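Local coordinates for putative nucleoside-diphosphate-sugar epimerase (Staphylococcus aureus subsp. aureus, PDB 3E48), which is of unknown function but probably binds NAD(P)(H) and may act on a nucleotide-linked sugar, at residues D134-R139 / K193-S198; S58-F63 / K94-A99. One frame throughout, in Å; residues are numbered along the deposited sequence.

Contact 1: residues D134-R139 / K193-S198; sequences DYTYVR and KRYLLS
Y137 to R139 and Y195 to L197 run as parallel strands in a Rossmann-type NAD(P)-binding sheet, their segment axes 4.6 Å apart and inclined by 20°. Three short backbone bonds join them: Y195 N to Y137 O, R139 N to Y195 O at 2.7 Å, and L197 N to R139 O. A fourth, Y137 N to K193 O, is weak at 3.4 Å.

Y137, R139, R194 and L196 share one face. R194, with CG anti to the backbone N (chi1 -163°) and its chain extended to NE, runs alongside Y137. Its guanidinium makes a cation-pi stack on the ring, 8° between planes, offset so that R194 NH2 is 3.5 Å from Y137 CD1; NH2 also hydrogen-bonds S125 OG. R139 CD packs against the same guanidinium. D109 probably offsets the two like charges, salt-bridged to R139 NE and weakly paired with R194 NH1; R139 NH2 hydrogen-bonds Q257 OE1.

V138 and Y195 occupy the opposite face, where V138 CG1 meets L197 CD1 and the T136 methyl CG2 lies in the plane of the Y195 ring, 3.8 Å from Y195 CE2 at its rim.

One water accepts from R139 NH1 at 2.9 Å and donates weakly to Y195 O.

Contact 2: residues S58-F63 / K94-A99; sequences SMVEAF and KQSGVA
V60 and F63, one helical turn apart, bring helix 56-63 against the C-terminal end of helix 84-96 and the loop that follows it. V60 makes both a polar and an apolar contact. Its carbonyl O accepts a hydrogen bond from S96 OG at 2.7 Å. The donor lies 28° off the carbonyl plane. With a C=O...donor angle of 127°, the hydroxyl comes in well to one side of the C=O direction. The same carbonyl also receives a weak bond from F63 N within its own helix. The V60 branch CG1, anti to the backbone N (chi1 172°), reaches S96 OG at 3.4 Å and Q95 CG at 3.9 Å, so a methyl covers the flank of the serine hydroxyl while touching the start of the glutamine chain.

F63, at the end of its segment, points its CB toward 94-99. That CB packs on two residues, S96 CB and V98 CG2, each at 3.8 Å. The serine methylene CB also lies against the F63 backbone, 3.7 Å from F63 C. V98 CG2 continues from F63 CB on to the ring, coming within 3.9 Å of F63 CD2. Beyond the two segments, L89 and A92 of helix 84-96 and V69 of strand 68-71 also touch the F63 side chain, and V69 touches V98 as well.

Between S96 and V98 the chain turns at G97, whose phi is positive, a value readily adopted by glycine. This turn takes the chain out of the helix and brings V98 back toward F63. It is a Schellman motif, here ending a helix that packs beside its neighbour in the alpha/beta layers of a Rossmann-type fold.

After strand 3-6, helix 11-22 and strands 28-32 and 47-50, the chain enters helix 56-63, passes through strand 68-71 and returns along helix 84-96; contact 2 closes this loop of 30 residues. Strand 100-106 and helix 118-131 follow before contact 1 opens on strand 134-143. It closes a second loop of 53 residues, including strand 168-172 and helix 174-186, on strand 194-203. The loops are in series, neither nested nor crossed. Contact 2 joins helix 56-63 to the end of helix 84-96 and the loop after it, contact 1 two sheet strands; their centres lie about 21 Å apart, yet D134 CB packs against A99 O at 3.5 Å, and strand 100-106 pairs with 134-143.

Contact 1: residues D134-R139 / K193-S198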
# COMPACT_ATOMS: atom_id res chain seq x y z
N ASP B 134 -14.35 -12.16 -1.89
CA ASP B 134 -15.06 -11.06 -2.52
C ASP B 134 -15.01 -9.87 -1.56
O ASP B 134 -15.18 -10.05 -0.35
CB ASP B 134 -16.53 -11.42 -2.79
CG ASP B 134 -16.69 -12.49 -3.87
OD1 ASP B 134 -15.78 -12.64 -4.71
OD2 ASP B 134 -17.75 -13.16 -3.88
N TYR B 135 -14.78 -8.67 -2.08
CA TYR B 135 -14.73 -7.51 -1.21
C TYR B 135 -15.12 -6.22 -1.91
O TYR B 135 -15.09 -6.12 -3.13
CB TYR B 135 -13.34 -7.36 -0.56
CG TYR B 135 -12.24 -6.96 -1.52
CD1 TYR B 135 -11.69 -7.88 -2.41
CD2 TYR B 135 -11.77 -5.65 -1.55
CE1 TYR B 135 -10.70 -7.49 -3.32
CE2 TYR B 135 -10.78 -5.26 -2.44
CZ TYR B 135 -10.25 -6.18 -3.32
OH TYR B 135 -9.29 -5.78 -4.22
N THR B 136 -15.47 -5.23 -1.09
CA THR B 136 -15.86 -3.91 -1.55
C THR B 136 -14.97 -2.97 -0.77
O THR B 136 -15.00 -2.96 0.46
CB THR B 136 -17.35 -3.63 -1.22
OG1 THR B 136 -18.17 -4.63 -1.84
CG2 THR B 136 -17.78 -2.26 -1.74
N TYR B 137 -14.15 -2.19 -1.47
CA TYR B 137 -13.24 -1.27 -0.80
C TYR B 137 -13.81 0.14 -0.85
O TYR B 137 -13.96 0.73 -1.92
CB TYR B 137 -11.86 -1.35 -1.47
CG TYR B 137 -10.74 -0.84 -0.59
CD1 TYR B 137 -10.41 0.51 -0.57
CD2 TYR B 137 -10.07 -1.71 0.27
CE1 TYR B 137 -9.42 0.99 0.30
CE2 TYR B 137 -9.08 -1.24 1.14
CZ TYR B 137 -8.77 0.11 1.15
OH TYR B 137 -7.81 0.60 2.01
N VAL B 138 -14.15 0.66 0.32
CA VAL B 138 -14.74 1.99 0.44
C VAL B 138 -13.74 2.98 1.00
O VAL B 138 -13.32 2.85 2.15
CB VAL B 138 -15.98 1.95 1.36
CG1 VAL B 138 -16.63 3.33 1.43
CG2 VAL B 138 -16.96 0.90 0.87
N ARG B 139 -13.34 3.96 0.21
CA ARG B 139 -12.38 4.95 0.70
C ARG B 139 -13.14 6.19 1.14
O ARG B 139 -14.07 6.63 0.47
CB ARG B 139 -11.37 5.27 -0.40
CG ARG B 139 -10.47 4.08 -0.73
CD ARG B 139 -9.71 4.23 -2.05
NE ARG B 139 -8.70 5.28 -2.00
CZ ARG B 139 -8.80 6.44 -2.63
NH1 ARG B 139 -9.88 6.71 -3.36
NH2 ARG B 139 -7.83 7.34 -2.54
N LYS B 193 -17.07 -3.43 -5.87
CA LYS B 193 -16.52 -2.27 -6.54
C LYS B 193 -15.73 -1.41 -5.56
O LYS B 193 -15.83 -1.59 -4.34
CB LYS B 193 -17.65 -1.45 -7.17
CG LYS B 193 -17.17 -0.48 -8.23
CD LYS B 193 -16.60 -1.23 -9.43
CE LYS B 193 -15.48 -0.43 -10.07
NZ LYS B 193 -14.33 -0.28 -9.12
N ARG B 194 -14.94 -0.48 -6.09
CA ARG B 194 -14.14 0.42 -5.28
C ARG B 194 -14.86 1.76 -5.25
O ARG B 194 -15.24 2.28 -6.30
CB ARG B 194 -12.75 0.58 -5.91
CG ARG B 194 -11.69 1.15 -4.98
CD ARG B 194 -10.33 1.17 -5.68
NE ARG B 194 -9.24 1.61 -4.80
CZ ARG B 194 -8.66 0.84 -3.88
NH1 ARG B 194 -7.69 1.33 -3.13
NH2 ARG B 194 -9.05 -0.42 -3.71
N TYR B 195 -15.07 2.30 -4.06
CA TYR B 195 -15.78 3.56 -3.90
C TYR B 195 -14.99 4.62 -3.15
O TYR B 195 -14.10 4.32 -2.35
CB TYR B 195 -17.09 3.34 -3.14
CG TYR B 195 -18.10 2.47 -3.86
CD1 TYR B 195 -18.83 2.97 -4.94
CD2 TYR B 195 -18.30 1.15 -3.47
CE1 TYR B 195 -19.74 2.16 -5.62
CE2 TYR B 195 -19.20 0.33 -4.15
CZ TYR B 195 -19.92 0.85 -5.22
OH TYR B 195 -20.80 0.04 -5.91
N LEU B 196 -15.32 5.88 -3.42
CA LEU B 196 -14.71 7.01 -2.72
C LEU B 196 -15.89 7.84 -2.24
O LEU B 196 -16.69 8.32 -3.05
CB LEU B 196 -13.84 7.86 -3.65
CG LEU B 196 -13.39 9.20 -3.05
CD1 LEU B 196 -12.55 9.00 -1.78
CD2 LEU B 196 -12.60 9.96 -4.10
N LEU B 197 -16.02 8.00 -0.93
CA LEU B 197 -17.09 8.81 -0.38
C LEU B 197 -16.48 10.17 -0.07
O LEU B 197 -15.76 10.34 0.91
CB LEU B 197 -17.65 8.15 0.89
CG LEU B 197 -18.30 6.78 0.66
CD1 LEU B 197 -18.85 6.22 1.97
CD2 LEU B 197 -19.42 6.90 -0.37
N SER B 198 -16.75 11.13 -0.95
CA SER B 198 -16.22 12.48 -0.81
C SER B 198 -17.34 13.49 -0.55
O SER B 198 -18.50 13.25 -0.89
CB SER B 198 -15.44 12.87 -2.07
OG SER B 198 -16.28 12.86 -3.22
O HOH W 1 -11.85 4.92 -4.51

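Contact 2: residues S58-F63 / K94-A99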
# COMPACT_ATOMS: atom_id res chain seq x y z
N SER B 58 -9.69 -14.61 18.25
CA SER B 58 -10.83 -13.79 18.66
C SER B 58 -11.59 -13.41 17.39
O SER B 58 -12.83 -13.44 17.36
CB SER B 58 -10.36 -12.53 19.39
OG SER B 58 -11.46 -11.73 19.78
N MSE B 59 -10.86 -13.07 16.33
CA MSE B 59 -11.50 -12.70 15.06
C MSE B 59 -12.16 -13.93 14.43
O MSE B 59 -13.29 -13.85 13.94
CB MSE B 59 -10.47 -12.10 14.09
CG MSE B 59 -10.16 -10.62 14.33
SE MSE B 59 -11.16 -9.38 13.17
CE MSE B 59 -9.66 -8.56 12.26
N VAL B 60 -11.47 -15.06 14.45
CA VAL B 60 -12.03 -16.29 13.90
C VAL B 60 -13.35 -16.63 14.58
O VAL B 60 -14.35 -16.92 13.92
CB VAL B 60 -11.07 -17.49 14.10
CG1 VAL B 60 -11.76 -18.79 13.71
CG2 VAL B 60 -9.82 -17.29 13.26
N GLU B 61 -13.37 -16.58 15.91
CA GLU B 61 -14.58 -16.88 16.67
C GLU B 61 -15.72 -15.93 16.34
O GLU B 61 -16.85 -16.35 16.12
CB GLU B 61 -14.29 -16.84 18.17
CG GLU B 61 -13.40 -17.96 18.67
CD GLU B 61 -13.98 -19.34 18.36
OE1 GLU B 61 -15.18 -19.55 18.63
OE2 GLU B 61 -13.22 -20.20 17.85
N ALA B 62 -15.42 -14.63 16.32
CA ALA B 62 -16.43 -13.62 16.04
C ALA B 62 -17.05 -13.74 14.65
O ALA B 62 -18.20 -13.37 14.45
CB ALA B 62 -15.83 -12.23 16.21
N PHE B 63 -16.28 -14.26 13.69
CA PHE B 63 -16.75 -14.39 12.31
C PHE B 63 -17.53 -15.67 12.02
O PHE B 63 -18.10 -15.82 10.94
CB PHE B 63 -15.56 -14.30 11.34
CG PHE B 63 -14.98 -12.91 11.18
CD1 PHE B 63 -15.41 -11.84 11.96
CD2 PHE B 63 -13.98 -12.68 10.24
CE1 PHE B 63 -14.86 -10.56 11.81
CE2 PHE B 63 -13.42 -11.41 10.08
CZ PHE B 63 -13.86 -10.35 10.86
N LYS B 94 -11.50 -16.36 6.01
CA LYS B 94 -11.34 -17.64 5.33
C LYS B 94 -11.68 -18.82 6.23
O LYS B 94 -12.41 -19.73 5.85
CB LYS B 94 -9.90 -17.80 4.82
CG LYS B 94 -9.55 -16.89 3.66
CD LYS B 94 -8.15 -17.19 3.15
CE LYS B 94 -7.86 -16.43 1.87
NZ LYS B 94 -6.49 -16.75 1.36
N GLN B 95 -11.13 -18.79 7.44
CA GLN B 95 -11.34 -19.85 8.43
C GLN B 95 -12.81 -20.06 8.76
O GLN B 95 -13.30 -21.19 8.79
CB GLN B 95 -10.58 -19.50 9.71
CG GLN B 95 -10.25 -20.67 10.62
CD GLN B 95 -9.22 -21.61 10.03
OE1 GLN B 95 -8.23 -21.17 9.44
NE2 GLN B 95 -9.44 -22.91 10.19
N SER B 96 -13.53 -18.96 8.99
CA SER B 96 -14.93 -19.06 9.38
C SER B 96 -15.95 -18.96 8.25
O SER B 96 -17.16 -18.98 8.50
CB SER B 96 -15.21 -18.03 10.47
OG SER B 96 -14.44 -18.34 11.62
N GLY B 97 -15.47 -18.87 7.01
CA GLY B 97 -16.36 -18.84 5.86
C GLY B 97 -17.13 -17.58 5.53
O GLY B 97 -18.25 -17.65 5.01
N VAL B 98 -16.54 -16.42 5.81
CA VAL B 98 -17.18 -15.15 5.49
C VAL B 98 -17.06 -14.98 3.97
O VAL B 98 -15.97 -15.10 3.42
CB VAL B 98 -16.46 -13.99 6.21
CG1 VAL B 98 -17.06 -12.65 5.79
CG2 VAL B 98 -16.58 -14.17 7.72
N ALA B 99 -18.18 -14.70 3.32
CA ALA B 99 -18.22 -14.57 1.87
C ALA B 99 -17.90 -13.20 1.29
O ALA B 99 -17.54 -13.09 0.12
CB ALA B 99 -19.59 -15.02 1.35